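Local coordinates for protein EF0056 (Enterococcus faecalis, PDB 6ORI) that is a surface protein of unknown function whose probably immunoglobulin-like N-terminal region binds calcium and which is probably involved in biofilm formation, at residues A66-L78 / R164-D178. Numbering follows the deposited sequence.
Sequences ANWEIRLQLDERL and RLMYRIYLVSHQDDD
Arg71 lays its CB over one face of the Tyr170 ring, 3.7 Å from the ring centroid, a CH-pi contact. Arg168 NH1 lies over the centre of the opposite face, its guanidinium also salt-bridged to Glu185; the phenol OH is hydrogen-bonded to Glu21, which also forms a salt bridge with Arg71 NH1. The Arg71 guanidinium stands steeply to the ring, 77° between planes, with Val172 CG2 over one face. Arg71 NE and NH2 both reach Glu69 OE1, each at 2.9 Å; Arg71 NH2 also makes a salt bridge to Asp178 OD2 (3.2 Å) whose hydrogen bond is weak. Asp178 OD1 in turn takes His174 ND1 on its syn lone pair at 2.7 Å, which should fix the imidazole's rotation. Where strand 166-173 runs into the 3-10 segment 174-175, Asn67 has CG anti to its own N (chi1 -175°), placing OD1 2.8 Å from Gln175 N. At the other end Asp75 caps the following helix: OD1 accepts from Arg77 N and NE, OD2 from Arg77 NH2 and Met166 N. Paired backbone bonds join the strands between, with Ile70 CG2 against Ile169 CG1 on the face opposite Arg71 and Tyr170: an antiparallel pair within a larger antiparallel sheet, consistent with an immunoglobulin-like fold.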
ATOM      1  N   ALA A  66     -24.587  -7.092   1.155  1.00  9.72           N
ATOM      2  CA  ALA A  66     -23.655  -7.800   0.297  1.00  7.45           C
ATOM      3  C   ALA A  66     -23.201  -6.971  -0.896  1.00  6.86           C
ATOM      4  O   ALA A  66     -22.491  -7.483  -1.744  1.00  7.63           O
ATOM      5  CB  ALA A  66     -24.306  -9.076  -0.196  1.00  8.66           C
ATOM      6  N   ASN A  67     -23.576  -5.699  -0.972  1.00  7.19           N
ATOM      7  CA  ASN A  67     -23.131  -4.873  -2.084  1.00  6.86           C
ATOM      8  C   ASN A  67     -21.611  -4.780  -2.224  1.00  7.15           C
ATOM      9  O   ASN A  67     -21.082  -4.663  -3.324  1.00  6.97           O
ATOM     10  CB  ASN A  67     -23.686  -3.462  -1.957  1.00  8.09           C
ATOM     11  CG  ASN A  67     -23.352  -2.614  -3.153  1.00  7.54           C
ATOM     12  OD1 ASN A  67     -23.781  -2.909  -4.273  1.00  9.57           O
ATOM     13  ND2 ASN A  67     -22.530  -1.596  -2.957  1.00  6.97           N
ATOM     14  N   TRP A  68     -20.956  -4.768  -1.075  1.00  5.61           N
ATOM     15  CA  TRP A  68     -19.544  -4.448  -0.949  1.00  4.37           C
ATOM     16  C   TRP A  68     -18.741  -5.729  -0.949  1.00  4.90           C
ATOM     17  O   TRP A  68     -18.891  -6.572  -0.066  1.00  5.79           O
ATOM     18  CB  TRP A  68     -19.339  -3.688   0.343  1.00  5.39           C
ATOM     19  CG  TRP A  68     -20.283  -2.541   0.511  1.00  5.22           C
ATOM     20  CD1 TRP A  68     -21.289  -2.464   1.412  1.00  6.64           C
ATOM     21  CD2 TRP A  68     -20.325  -1.325  -0.253  1.00  4.97           C
ATOM     22  NE1 TRP A  68     -21.966  -1.271   1.267  1.00  6.92           N
ATOM     23  CE2 TRP A  68     -21.389  -0.557   0.254  1.00  7.22           C
ATOM     24  CE3 TRP A  68     -19.578  -0.816  -1.313  1.00  5.64           C
ATOM     25  CZ2 TRP A  68     -21.725   0.685  -0.261  1.00  7.01           C
ATOM     26  CZ3 TRP A  68     -19.898   0.430  -1.811  1.00  7.24           C
ATOM     27  CH2 TRP A  68     -20.967   1.166  -1.285  1.00  6.28           C
ATOM     28  N   GLU A  69     -17.883  -5.860  -1.953  1.00  5.05           N
ATOM     29  CA  GLU A  69     -17.099  -7.087  -2.138  1.00  4.49           C
ATOM     30  C   GLU A  69     -15.612  -6.784  -2.199  1.00  5.36           C
ATOM     31  O   GLU A  69     -15.158  -5.978  -3.009  1.00  5.38           O
ATOM     32  CB  GLU A  69     -17.526  -7.787  -3.412  1.00  4.82           C
ATOM     33  CG  GLU A  69     -16.823  -9.100  -3.665  1.00  7.26           C
ATOM     34  CD  GLU A  69     -17.448  -9.815  -4.826  1.00  6.94           C
ATOM     35  OE1 GLU A  69     -17.038  -9.529  -5.974  1.00  9.23           O
ATOM     36  OE2 GLU A  69     -18.388 -10.600  -4.581  1.00 10.85           O
ATOM     37  N   ILE A  70     -14.857  -7.453  -1.345  1.00  3.96           N
ATOM     38  CA  ILE A  70     -13.415  -7.331  -1.337  1.00  4.53           C
ATOM     39  C   ILE A  70     -12.868  -8.280  -2.379  1.00  5.83           C
ATOM     40  O   ILE A  70     -13.291  -9.452  -2.443  1.00  5.92           O
ATOM     41  CB  ILE A  70     -12.850  -7.719   0.041  1.00  4.64           C
ATOM     42  CG1 ILE A  70     -13.314  -6.732   1.128  1.00  4.48           C
ATOM     43  CG2 ILE A  70     -11.304  -7.789   0.009  1.00  5.71           C
ATOM     44  CD1 ILE A  70     -13.008  -7.196   2.537  1.00  6.23           C
ATOM     45  N   ARG A  71     -11.982  -7.779  -3.223  1.00  3.83           N
ATOM     46  CA  ARG A  71     -11.292  -8.593  -4.189  1.00  4.16           C
ATOM     47  C   ARG A  71      -9.811  -8.588  -3.906  1.00  4.50           C
ATOM     48  O   ARG A  71      -9.232  -7.560  -3.535  1.00  4.59           O
ATOM     49  CB  ARG A  71     -11.600  -8.150  -5.612  1.00  5.32           C
ATOM     50  CG  ARG A  71     -13.043  -8.545  -5.960  1.00  9.57           C
ATOM     51  CD  ARG A  71     -13.405  -8.388  -7.390  1.00 11.92           C
ATOM     52  NE  ARG A  71     -14.804  -8.741  -7.583  1.00  9.40           N
ATOM     53  CZ  ARG A  71     -15.445  -8.594  -8.727  1.00 15.12           C
ATOM     54  NH1 ARG A  71     -14.834  -8.081  -9.785  1.00 19.62           N
ATOM     55  NH2 ARG A  71     -16.714  -8.934  -8.797  1.00 16.43           N
ATOM     56  N   LEU A  72      -9.196  -9.763  -4.031  1.00  5.12           N
ATOM     57  CA  LEU A  72      -7.771  -9.952  -3.786  1.00  4.35           C
ATOM     58  C   LEU A  72      -7.188 -10.572  -5.050  1.00  4.64           C
ATOM     59  O   LEU A  72      -7.546 -11.693  -5.433  1.00  4.74           O
ATOM     60  CB  LEU A  72      -7.548 -10.866  -2.601  1.00  6.36           C
ATOM     61  CG  LEU A  72      -6.099 -11.225  -2.316  1.00  5.75           C
ATOM     62  CD1 LEU A  72      -5.279 -10.018  -1.882  1.00  6.37           C
ATOM     63  CD2 LEU A  72      -6.053 -12.324  -1.265  1.00  8.38           C
ATOM     64  N   GLN A  73      -6.327  -9.819  -5.730  0.51  4.20           N
ATOM     65  CA  GLN A  73      -5.578 -10.311  -6.881  0.51  4.43           C
ATOM     66  C   GLN A  73      -4.188 -10.723  -6.406  0.51  4.60           C
ATOM     67  O   GLN A  73      -3.537  -9.981  -5.645  0.51  3.71           O
ATOM     68  CB  GLN A  73      -5.457  -9.265  -7.999  0.51  7.94           C
ATOM     69  CG  GLN A  73      -4.664  -9.770  -9.216  0.51  9.27           C
ATOM     70  CD  GLN A  73      -4.738  -8.842 -10.428  0.51 11.17           C
ATOM     71  OE1 GLN A  73      -5.765  -8.218 -10.695  0.51 14.26           O
ATOM     72  NE2 GLN A  73      -3.650  -8.777 -11.185  0.51  7.41           N
ATOM     73  N   LEU A  74      -3.741 -11.904  -6.837  1.00  3.64           N
ATOM     74  CA  LEU A  74      -2.393 -12.377  -6.539  1.00  4.00           C
ATOM     75  C   LEU A  74      -1.625 -12.568  -7.831  1.00  5.78           C
ATOM     76  O   LEU A  74      -2.170 -12.969  -8.841  1.00  5.80           O
ATOM     77  CB  LEU A  74      -2.420 -13.702  -5.785  1.00  5.41           C
ATOM     78  CG  LEU A  74      -3.115 -13.678  -4.446  1.00  4.83           C
ATOM     79  CD1 LEU A  74      -3.090 -15.082  -3.885  1.00  6.10           C
ATOM     80  CD2 LEU A  74      -2.488 -12.701  -3.482  1.00  6.28           C
ATOM     81  N   ASP A  75      -0.333 -12.300  -7.774  1.00  4.47           N
ATOM     82  CA  ASP A  75       0.555 -12.559  -8.881  1.00  5.65           C
ATOM     83  C   ASP A  75       0.219 -13.874  -9.547  1.00  4.48           C
ATOM     84  O   ASP A  75       0.113 -14.888  -8.861  1.00  5.12           O
ATOM     85  CB  ASP A  75       1.983 -12.576  -8.354  1.00  5.68           C
ATOM     86  CG  ASP A  75       2.988 -12.373  -9.431  1.00  6.24           C
ATOM     87  OD1 ASP A  75       3.138 -13.282 -10.275  1.00  7.49           O
ATOM     88  OD2 ASP A  75       3.650 -11.309  -9.424  1.00  6.42           O
ATOM     89  N   GLU A  76       0.098 -13.868 -10.865  1.00  5.64           N
ATOM     90  CA  GLU A  76      -0.196 -15.092 -11.609  1.00  5.84           C
ATOM     91  C   GLU A  76       0.771 -16.221 -11.280  1.00  6.08           C
ATOM     92  O   GLU A  76       0.389 -17.411 -11.296  1.00  8.37           O
ATOM     93  CB  GLU A  76      -0.157 -14.823 -13.118  1.00 10.66           C
ATOM     94  CG  GLU A  76      -1.308 -13.980 -13.648  1.00 19.14           C
ATOM     95  CD  GLU A  76      -2.624 -14.756 -13.750  1.00 35.03           C
ATOM     96  OE1 GLU A  76      -3.592 -14.198 -14.312  1.00 29.89           O
ATOM     97  OE2 GLU A  76      -2.694 -15.917 -13.278  1.00 25.58           O
ATOM     98  N   ARG A  77       2.026 -15.885 -10.992  1.00  5.95           N
ATOM     99  CA  ARG A  77       3.035 -16.902 -10.751  1.00  6.69           C
ATOM    100  C   ARG A  77       2.770 -17.652  -9.456  1.00  6.55           C
ATOM    101  O   ARG A  77       3.178 -18.804  -9.307  1.00  8.95           O
ATOM    102  CB  ARG A  77       4.430 -16.258 -10.741  1.00  7.80           C
ATOM    103  CG  ARG A  77       4.841 -15.752 -12.119  1.00  7.98           C
ATOM    104  CD  ARG A  77       6.085 -14.864 -12.073  1.00  8.12           C
ATOM    105  NE  ARG A  77       5.827 -13.643 -11.320  1.00  6.33           N
ATOM    106  CZ  ARG A  77       6.763 -12.838 -10.827  1.00  6.76           C
ATOM    107  NH1 ARG A  77       8.055 -13.095 -11.015  1.00  9.35           N
ATOM    108  NH2 ARG A  77       6.413 -11.769 -10.142  1.00  7.76           N
ATOM    109  N   LEU A  78       2.118 -17.000  -8.489  1.00  6.00           N
ATOM    110  CA  LEU A  78       1.644 -17.671  -7.285  1.00  6.42           C
ATOM    111  C   LEU A  78       0.272 -18.270  -7.503  1.00  5.71           C
ATOM    112  O   LEU A  78      -0.000 -19.378  -7.039  1.00  5.98           O
ATOM    113  CB  LEU A  78       1.576 -16.709  -6.080  1.00  4.92           C
ATOM    114  CG  LEU A  78       2.900 -16.164  -5.598  1.00  6.83           C
ATOM    115  CD1 LEU A  78       2.640 -15.171  -4.481  1.00  9.59           C
ATOM    116  CD2 LEU A  78       3.777 -17.301  -5.123  1.00 11.07           C
ATOM    117  N   ARG A 164       8.865  -8.520  -8.980  1.00  6.83           N
ATOM    118  CA  ARG A 164       8.399  -8.836  -7.635  1.00  6.38           C
ATOM    119  C   ARG A 164       7.010  -9.485  -7.684  1.00  5.96           C
ATOM    120  O   ARG A 164       6.248  -9.253  -8.609  1.00  6.89           O
ATOM    121  CB  ARG A 164       8.367  -7.577  -6.767  1.00 10.68           C
ATOM    122  CG  ARG A 164       9.706  -6.829  -6.673  1.00  9.85           C
ATOM    123  CD  ARG A 164      10.828  -7.730  -6.205  1.00 12.37           C
ATOM    124  NE  ARG A 164      10.521  -8.464  -4.980  1.00 19.29           N
ATOM    125  CZ  ARG A 164      11.122  -8.307  -3.796  1.00 16.20           C
ATOM    126  NH1 ARG A 164      10.734  -9.068  -2.765  1.00 16.26           N
ATOM    127  NH2 ARG A 164      12.092  -7.400  -3.629  1.00 15.10           N
ATOM    128  N   LEU A 165       6.713 -10.287  -6.674  1.00  5.68           N
ATOM    129  CA  LEU A 165       5.434 -10.996  -6.566  1.00  5.99           C
ATOM    130  C   LEU A 165       4.388 -10.066  -6.007  1.00  6.78           C
ATOM    131  O   LEU A 165       4.413  -9.715  -4.832  1.00  7.70           O
ATOM    132  CB  LEU A 165       5.547 -12.218  -5.663  1.00  8.15           C
ATOM    133  CG  LEU A 165       6.491 -13.326  -6.142  1.00  8.72           C
ATOM    134  CD1 LEU A 165       6.780 -14.281  -4.975  1.00 10.41           C
ATOM    135  CD2 LEU A 165       5.934 -14.071  -7.342  1.00  9.43           C
ATOM    136  N   MET A 166       3.465  -9.667  -6.856  1.00  5.04           N
ATOM    137  CA  MET A 166       2.494  -8.675  -6.479  1.00  5.01           C
ATOM    138  C   MET A 166       1.246  -9.209  -5.817  1.00  4.88           C
ATOM    139  O   MET A 166       0.890 -10.397  -5.932  1.00  4.49           O
ATOM    140  CB  MET A 166       2.114  -7.856  -7.701  1.00  9.28           C
ATOM    141  CG  MET A 166       1.260  -8.574  -8.724  1.00 10.14           C
ATOM    142  SD  MET A 166      -0.525  -8.635  -8.395  1.00 13.51           S
ATOM    143  CE  MET A 166      -0.949  -6.941  -8.699  1.00 13.81           C
ATOM    144  N   TYR A 167       0.573  -8.305  -5.117  1.00  5.68           N
ATOM    145  CA  TYR A 167      -0.810  -8.503  -4.704  1.00  6.38           C
ATOM    146  C   TYR A 167      -1.541  -7.176  -4.854  1.00  5.99           C
ATOM    147  O   TYR A 167      -0.919  -6.114  -4.816  1.00  6.79           O
ATOM    148  CB  TYR A 167      -0.909  -9.011  -3.275  1.00  6.46           C
ATOM    149  CG  TYR A 167      -0.258  -8.156  -2.222  1.00  8.21           C
ATOM    150  CD1 TYR A 167      -0.861  -7.003  -1.741  1.00 10.73           C
ATOM    151  CD2 TYR A 167       0.953  -8.537  -1.671  1.00  8.38           C
ATOM    152  CE1 TYR A 167      -0.227  -6.236  -0.754  1.00  9.96           C
ATOM    153  CE2 TYR A 167       1.568  -7.803  -0.686  1.00 10.17           C
ATOM    154  CZ  TYR A 167       0.974  -6.669  -0.229  1.00 10.75           C
ATOM    155  OH  TYR A 167       1.626  -5.960   0.759  1.00 15.88           O
ATOM    156  N   ARG A 168      -2.852  -7.239  -5.058  1.00  6.76           N
ATOM    157  CA  ARG A 168      -3.710  -6.056  -5.047  1.00  5.77           C
ATOM    158  C   ARG A 168      -4.985  -6.393  -4.304  1.00  5.86           C
ATOM    159  O   ARG A 168      -5.649  -7.381  -4.637  1.00  6.63           O
ATOM    160  CB  ARG A 168      -4.029  -5.607  -6.475  1.00  7.81           C
ATOM    161  CG  ARG A 168      -4.990  -4.405  -6.578  1.00  6.71           C
ATOM    162  CD  ARG A 168      -5.559  -4.258  -7.985  1.00 12.36           C
ATOM    163  NE  ARG A 168      -6.138  -2.945  -8.227  1.00 11.73           N
ATOM    164  CZ  ARG A 168      -7.031  -2.668  -9.173  1.00 12.73           C
ATOM    165  NH1 ARG A 168      -7.510  -3.609  -9.970  1.00 13.22           N
ATOM    166  NH2 ARG A 168      -7.444  -1.418  -9.313  1.00 14.27           N
ATOM    167  N   ILE A 169      -5.348  -5.601  -3.301  1.00  4.39           N
ATOM    168  CA  ILE A 169      -6.622  -5.740  -2.625  1.00  3.47           C
ATOM    169  C   ILE A 169      -7.462  -4.492  -2.892  1.00  4.35           C
ATOM    170  O   ILE A 169      -6.941  -3.372  -2.943  1.00  4.55           O
ATOM    171  CB  ILE A 169      -6.429  -6.036  -1.125  1.00  4.95           C
ATOM    172  CG1 ILE A 169      -7.744  -6.521  -0.503  1.00  5.04           C
ATOM    173  CG2 ILE A 169      -5.854  -4.823  -0.395  1.00  5.71           C
ATOM    174  CD1 ILE A 169      -7.600  -7.053   0.906  1.00  8.83           C
ATOM    175  N   TYR A 170      -8.747  -4.681  -3.146  1.00  4.58           N
ATOM    176  CA  TYR A 170      -9.600  -3.564  -3.511  1.00  4.45           C
ATOM    177  C   TYR A 170     -11.047  -3.879  -3.212  1.00  3.68           C
ATOM    178  O   TYR A 170     -11.396  -5.014  -2.930  1.00  5.21           O
ATOM    179  CB  TYR A 170      -9.402  -3.164  -4.982  1.00  4.60           C
ATOM    180  CG  TYR A 170      -9.620  -4.240  -6.027  1.00  5.42           C
ATOM    181  CD1 TYR A 170      -8.669  -5.243  -6.237  1.00  5.80           C
ATOM    182  CD2 TYR A 170     -10.727  -4.215  -6.862  1.00  6.57           C
ATOM    183  CE1 TYR A 170      -8.855  -6.209  -7.224  1.00  6.42           C
ATOM    184  CE2 TYR A 170     -10.911  -5.181  -7.844  1.00  6.25           C
ATOM    185  CZ  TYR A 170      -9.955  -6.161  -8.014  1.00  7.38           C
ATOM    186  OH  TYR A 170     -10.078  -7.125  -8.986  1.00 11.23           O
ATOM    187  N   LEU A 171     -11.881  -2.849  -3.231  1.00  5.14           N
ATOM    188  CA  LEU A 171     -13.292  -2.974  -2.925  1.00  5.16           C
ATOM    189  C   LEU A 171     -14.126  -2.637  -4.142  1.00  5.34           C
ATOM    190  O   LEU A 171     -13.885  -1.602  -4.772  1.00  6.29           O
ATOM    191  CB  LEU A 171     -13.614  -2.017  -1.793  1.00  6.27           C
ATOM    192  CG  LEU A 171     -15.031  -2.050  -1.260  1.00  7.12           C
ATOM    193  CD1 LEU A 171     -15.294  -3.376  -0.587  1.00  7.73           C
ATOM    194  CD2 LEU A 171     -15.246  -0.889  -0.291  1.00  7.55           C
ATOM    195  N   VAL A 172     -15.094  -3.490  -4.467  1.00  5.30           N
ATOM    196  CA  VAL A 172     -16.020  -3.187  -5.563  1.00  5.75           C
ATOM    197  C   VAL A 172     -17.431  -3.113  -5.034  1.00  6.41           C
ATOM    198  O   VAL A 172     -17.729  -3.584  -3.940  1.00  7.11           O
ATOM    199  CB  VAL A 172     -15.950  -4.207  -6.721  1.00  8.15           C
ATOM    200  CG1 VAL A 172     -14.520  -4.301  -7.291  1.00  8.09           C
ATOM    201  CG2 VAL A 172     -16.438  -5.551  -6.258  1.00  7.83           C
ATOM    202  N   SER A 173     -18.292  -2.502  -5.838  1.00  6.89           N
ATOM    203  CA  SER A 173     -19.671  -2.276  -5.493  1.00  6.48           C
ATOM    204  C   SER A 173     -20.572  -2.883  -6.567  1.00  6.53           C
ATOM    205  O   SER A 173     -20.527  -2.478  -7.725  1.00  8.90           O
ATOM    206  CB  SER A 173     -19.891  -0.772  -5.409  1.00  7.56           C
ATOM    207  OG  SER A 173     -21.285  -0.498  -5.314  1.00  9.13           O
ATOM    208  N   HIS A 174     -21.374  -3.863  -6.186  1.00  6.79           N
ATOM    209  CA  HIS A 174     -22.217  -4.569  -7.154  1.00  7.10           C
ATOM    210  C   HIS A 174     -23.258  -3.633  -7.810  1.00 11.25           C
ATOM    211  O   HIS A 174     -23.534  -3.768  -9.010  1.00 12.75           O
ATOM    212  CB  HIS A 174     -22.895  -5.789  -6.509  1.00  8.86           C
ATOM    213  CG  HIS A 174     -21.954  -6.872  -6.075  1.00  7.70           C
ATOM    214  ND1 HIS A 174     -20.890  -7.303  -6.833  1.00 11.78           N
ATOM    215  CD2 HIS A 174     -21.948  -7.632  -4.955  1.00  9.82           C
ATOM    216  CE1 HIS A 174     -20.252  -8.268  -6.190  1.00  9.76           C
ATOM    217  NE2 HIS A 174     -20.882  -8.490  -5.050  1.00 10.97           N
ATOM    218  N   GLN A 175     -23.788  -2.678  -7.050  1.00  9.33           N
ATOM    219  CA  GLN A 175     -24.811  -1.753  -7.557  1.00 10.67           C
ATOM    220  C   GLN A 175     -24.217  -0.774  -8.570  1.00 14.00           C
ATOM    221  O   GLN A 175     -24.947  -0.103  -9.304  1.00 17.60           O
ATOM    222  CB  GLN A 175     -25.475  -0.988  -6.398  1.00 12.89           C
ATOM    223  CG  GLN A 175     -24.537  -0.043  -5.638  1.00 11.60           C
ATOM    224  CD  GLN A 175     -25.082   0.453  -4.318  1.00 18.07           C
ATOM    225  OE1 GLN A 175     -26.014  -0.111  -3.765  1.00 20.75           O
ATOM    226  NE2 GLN A 175     -24.474   1.519  -3.793  1.00 18.69           N
ATOM    227  N   ASP A 176     -22.892  -0.670  -8.571  1.00  9.52           N
ATOM    228  CA  ASP A 176     -22.157   0.181  -9.504  1.00  9.31           C
ATOM    229  C   ASP A 176     -21.426  -0.662 -10.557  1.00 10.02           C
ATOM    230  O   ASP A 176     -20.324  -0.325 -10.996  1.00 12.56           O
ATOM    231  CB  ASP A 176     -21.145   1.036  -8.735  1.00 10.95           C
ATOM    232  CG  ASP A 176     -21.810   1.991  -7.763  1.00 13.36           C
ATOM    233  OD1 ASP A 176     -22.542   2.882  -8.245  1.00 17.08           O
ATOM    234  OD2 ASP A 176     -21.607   1.876  -6.533  1.00 11.14           O
ATOM    235  N   ASP A 177     -22.045  -1.784 -10.925  1.00 12.86           N
ATOM    236  CA  ASP A 177     -21.516  -2.677 -11.957  1.00 13.50           C
ATOM    237  C   ASP A 177     -20.085  -3.138 -11.673  1.00 11.77           C
ATOM    238  O   ASP A 177     -19.256  -3.241 -12.568  1.00 15.72           O
ATOM    239  CB  ASP A 177     -21.627  -2.006 -13.330  1.00 17.75           C
ATOM    240  CG  ASP A 177     -23.056  -1.606 -13.659  1.00 33.39           C
ATOM    241  OD1 ASP A 177     -23.989  -2.290 -13.170  1.00 34.27           O
ATOM    242  OD2 ASP A 177     -23.253  -0.611 -14.388  1.00 43.54           O
ATOM    243  N   ASP A 178     -19.821  -3.424 -10.401  1.00 10.82           N
ATOM    244  CA  ASP A 178     -18.520  -3.929  -9.934  1.00 11.80           C
ATOM    245  C   ASP A 178     -17.361  -2.975 -10.162  1.00  9.63           C
ATOM    246  O   ASP A 178     -16.194  -3.376 -10.225  1.00 11.13           O
ATOM    247  CB  ASP A 178     -18.216  -5.310 -10.520  1.00 13.57           C
ATOM    248  CG  ASP A 178     -19.068  -6.381  -9.913  1.00 16.01           C
ATOM    249  OD1 ASP A 178     -19.755  -6.093  -8.913  1.00 15.78           O
ATOM    250  OD2 ASP A 178     -19.047  -7.524 -10.430  1.00 21.37           O
TER
HETATM  251  O   HOH W   1     -21.343  -9.735  -2.609  1.00 11.89           O
HETATM  252  O   HOH W   2     -16.976  -8.207 -11.950  1.00 28.45           O
HETATM  253  O   HOH W   3      -7.633  -6.465 -10.442  1.00 13.72           O